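Trans-4-hydroxy-L-proline dehydratase (PDB 6VXC) is a glycyl radical enzyme that dehydrates trans-4-hydroxy-L-proline to (S)-1-pyrroline-5-carboxylate in the anaerobic breakdown of hydroxyproline. Local coordinates at residues R304-L309 with I363-I368. Residues are numbered along the deposited sequence; the frame is centred on the assembly and turned at random.
Sequences RLDQHL and INTGGI
Arg-304, the N-cap residue of a helix, and Asp-306 in its first turn meet the C-terminal end of strand 363-366, the short axes passing 7.8 Å apart at 70°. Bent at chi2 and chi3, the arginine chain brings its guanidinium to three backbone carbonyls, a task suited to a group with several N-H donors. Arg-304 NH2 gives two bonds, to Gly-366 O at 2.8 Å and, straighter at 155°, to Ile-368 O at 2.9 Å; NH1 makes a weak one to Asn-364 O. Gln-307 CG lies over one guanidinium face, toward its rim. Asp-306 has two oxygens to share: OD2 takes Gly-366 N on its syn side at 2.8 Å and also bonds Ser-380 OG, while OD1 forms a salt bridge with Arg-304 NH1 and accepts Gln-307 NE2, which also bonds Gly-375 O, from above the carboxylate. Glycine readily adopts the positive phi of 366 and 367, and Gly-367 CA lies 3.7 Å from Arg-304 NH2. A water joins Asp-306 N to Asn-364 O and Thr-365 OG1. Leu-305 CB rests on Ile-363 CG2, an apolar pair suited to burial. Gln-400 NE2 and Thr-451 N satisfy OD1 of the buried Asn-364, whose side chain lies about 10 Å from that of Cys-454, the probable site of the cysteine radical intermediate. Helices 324-339 and 378-390 pack against Leu-305, and strand 362-366, at the edge of the mixed sheet, pairs in parallel with strand 396-401.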
loop_
_atom_site.group_PDB
_atom_site.type_symbol
_atom_site.label_atom_id
_atom_site.label_comp_id
_atom_site.label_asym_id
_atom_site.label_seq_id
_atom_site.Cartn_x
_atom_site.Cartn_y
_atom_site.Cartn_z
ATOM N N ARG A 304 -0.697 -2.182 -14.800
ATOM C CA ARG A 304 0.025 -2.893 -15.856
ATOM C C ARG A 304 0.442 -1.908 -16.955
ATOM O O ARG A 304 -0.000 -1.974 -18.103
ATOM C CB ARG A 304 -0.833 -4.035 -16.392
ATOM C CG ARG A 304 -1.327 -5.025 -15.318
ATOM C CD ARG A 304 -0.223 -5.994 -14.802
ATOM N NE ARG A 304 0.121 -6.938 -15.858
ATOM C CZ ARG A 304 1.232 -6.871 -16.583
ATOM N NH1 ARG A 304 2.123 -5.924 -16.333
ATOM N NH2 ARG A 304 1.438 -7.740 -17.558
ATOM N N LEU A 305 1.324 -0.989 -16.549
ATOM C CA LEU A 305 1.710 0.135 -17.392
ATOM C C LEU A 305 2.283 -0.327 -18.729
ATOM O O LEU A 305 1.943 0.239 -19.766
ATOM C CB LEU A 305 2.711 1.021 -16.644
ATOM C CG LEU A 305 3.246 2.266 -17.355
ATOM C CD1 LEU A 305 2.125 3.224 -17.721
ATOM C CD2 LEU A 305 4.309 2.974 -16.495
ATOM N N ASP A 306 3.130 -1.369 -18.732
ATOM C CA ASP A 306 3.728 -1.799 -19.996
ATOM C C ASP A 306 2.680 -2.365 -20.952
ATOM O O ASP A 306 2.857 -2.280 -22.170
ATOM C CB ASP A 306 4.896 -2.807 -19.790
ATOM C CG ASP A 306 4.531 -4.083 -18.977
ATOM O OD1 ASP A 306 3.368 -4.276 -18.578
ATOM O OD2 ASP A 306 5.469 -4.914 -18.762
ATOM N N GLN A 307 1.586 -2.935 -20.434
ATOM C CA GLN A 307 0.525 -3.408 -21.319
ATOM C C GLN A 307 -0.260 -2.243 -21.920
ATOM O O GLN A 307 -0.632 -2.284 -23.097
ATOM C CB GLN A 307 -0.420 -4.357 -20.577
ATOM C CG GLN A 307 0.273 -5.561 -19.889
ATOM C CD GLN A 307 1.155 -6.342 -20.836
ATOM O OE1 GLN A 307 0.668 -6.993 -21.772
ATOM N NE2 GLN A 307 2.464 -6.263 -20.619
ATOM N N HIS A 308 -0.514 -1.195 -21.140
ATOM C CA HIS A 308 -1.322 -0.092 -21.652
ATOM C C HIS A 308 -0.539 0.751 -22.653
ATOM O O HIS A 308 -1.112 1.240 -23.631
ATOM C CB HIS A 308 -1.844 0.769 -20.495
ATOM C CG HIS A 308 -2.646 -0.011 -19.504
ATOM N ND1 HIS A 308 -2.366 -0.016 -18.154
ATOM C CD2 HIS A 308 -3.679 -0.868 -19.678
ATOM C CE1 HIS A 308 -3.203 -0.831 -17.538
ATOM N NE2 HIS A 308 -4.011 -1.359 -18.440
ATOM N N LEU A 309 0.763 0.944 -22.417
ATOM C CA LEU A 309 1.548 1.837 -23.267
ATOM C C LEU A 309 2.043 1.167 -24.548
ATOM O O LEU A 309 2.276 1.860 -25.540
ATOM C CB LEU A 309 2.737 2.403 -22.494
ATOM C CG LEU A 309 2.447 3.416 -21.387
ATOM C CD1 LEU A 309 3.748 3.931 -20.797
ATOM C CD2 LEU A 309 1.570 4.576 -21.886
ATOM N N ILE A 363 3.776 -0.386 -9.463
ATOM C CA ILE A 363 3.729 -0.678 -10.892
ATOM C C ILE A 363 4.210 -2.111 -11.117
ATOM O O ILE A 363 5.244 -2.517 -10.577
ATOM C CB ILE A 363 4.555 0.357 -11.686
ATOM C CG1 ILE A 363 3.940 1.758 -11.486
ATOM C CG2 ILE A 363 4.620 -0.026 -13.162
ATOM C CD1 ILE A 363 4.671 2.919 -12.148
ATOM N N ASN A 364 3.422 -2.889 -11.877
ATOM C CA ASN A 364 3.670 -4.293 -12.198
ATOM C C ASN A 364 4.147 -4.376 -13.657
ATOM O O ASN A 364 3.370 -4.113 -14.581
ATOM C CB ASN A 364 2.395 -5.120 -12.029
ATOM C CG ASN A 364 2.077 -5.514 -10.580
ATOM O OD1 ASN A 364 1.319 -6.453 -10.378
ATOM N ND2 ASN A 364 2.600 -4.786 -9.586
ATOM N N THR A 365 5.398 -4.759 -13.870
ATOM C CA THR A 365 5.986 -4.867 -15.201
ATOM C C THR A 365 6.288 -6.330 -15.511
ATOM O O THR A 365 6.761 -7.077 -14.646
ATOM C CB THR A 365 7.256 -3.989 -15.291
ATOM O OG1 THR A 365 6.896 -2.616 -15.120
ATOM C CG2 THR A 365 7.987 -4.128 -16.635
ATOM N N GLY A 366 6.009 -6.742 -16.744
ATOM C CA GLY A 366 6.220 -8.127 -17.121
ATOM C C GLY A 366 4.914 -8.891 -17.267
ATOM O O GLY A 366 4.066 -8.527 -18.087
ATOM N N GLY A 367 4.744 -9.943 -16.468
ATOM C CA GLY A 367 3.484 -10.635 -16.345
ATOM C C GLY A 367 2.993 -11.199 -17.665
ATOM O O GLY A 367 3.767 -11.688 -18.500
ATOM N N ILE A 368 1.665 -11.178 -17.825
ATOM C CA ILE A 368 0.977 -11.708 -18.994
ATOM C C ILE A 368 0.109 -10.612 -19.589
ATOM O O ILE A 368 -0.296 -9.670 -18.908
ATOM C CB ILE A 368 0.130 -12.952 -18.657
ATOM C CG1 ILE A 368 -0.864 -12.639 -17.530
ATOM C CG2 ILE A 368 1.017 -14.112 -18.247
ATOM C CD1 ILE A 368 -1.658 -13.810 -17.151
HETATM O O HOH W 1 4.259 -2.128 -16.210
#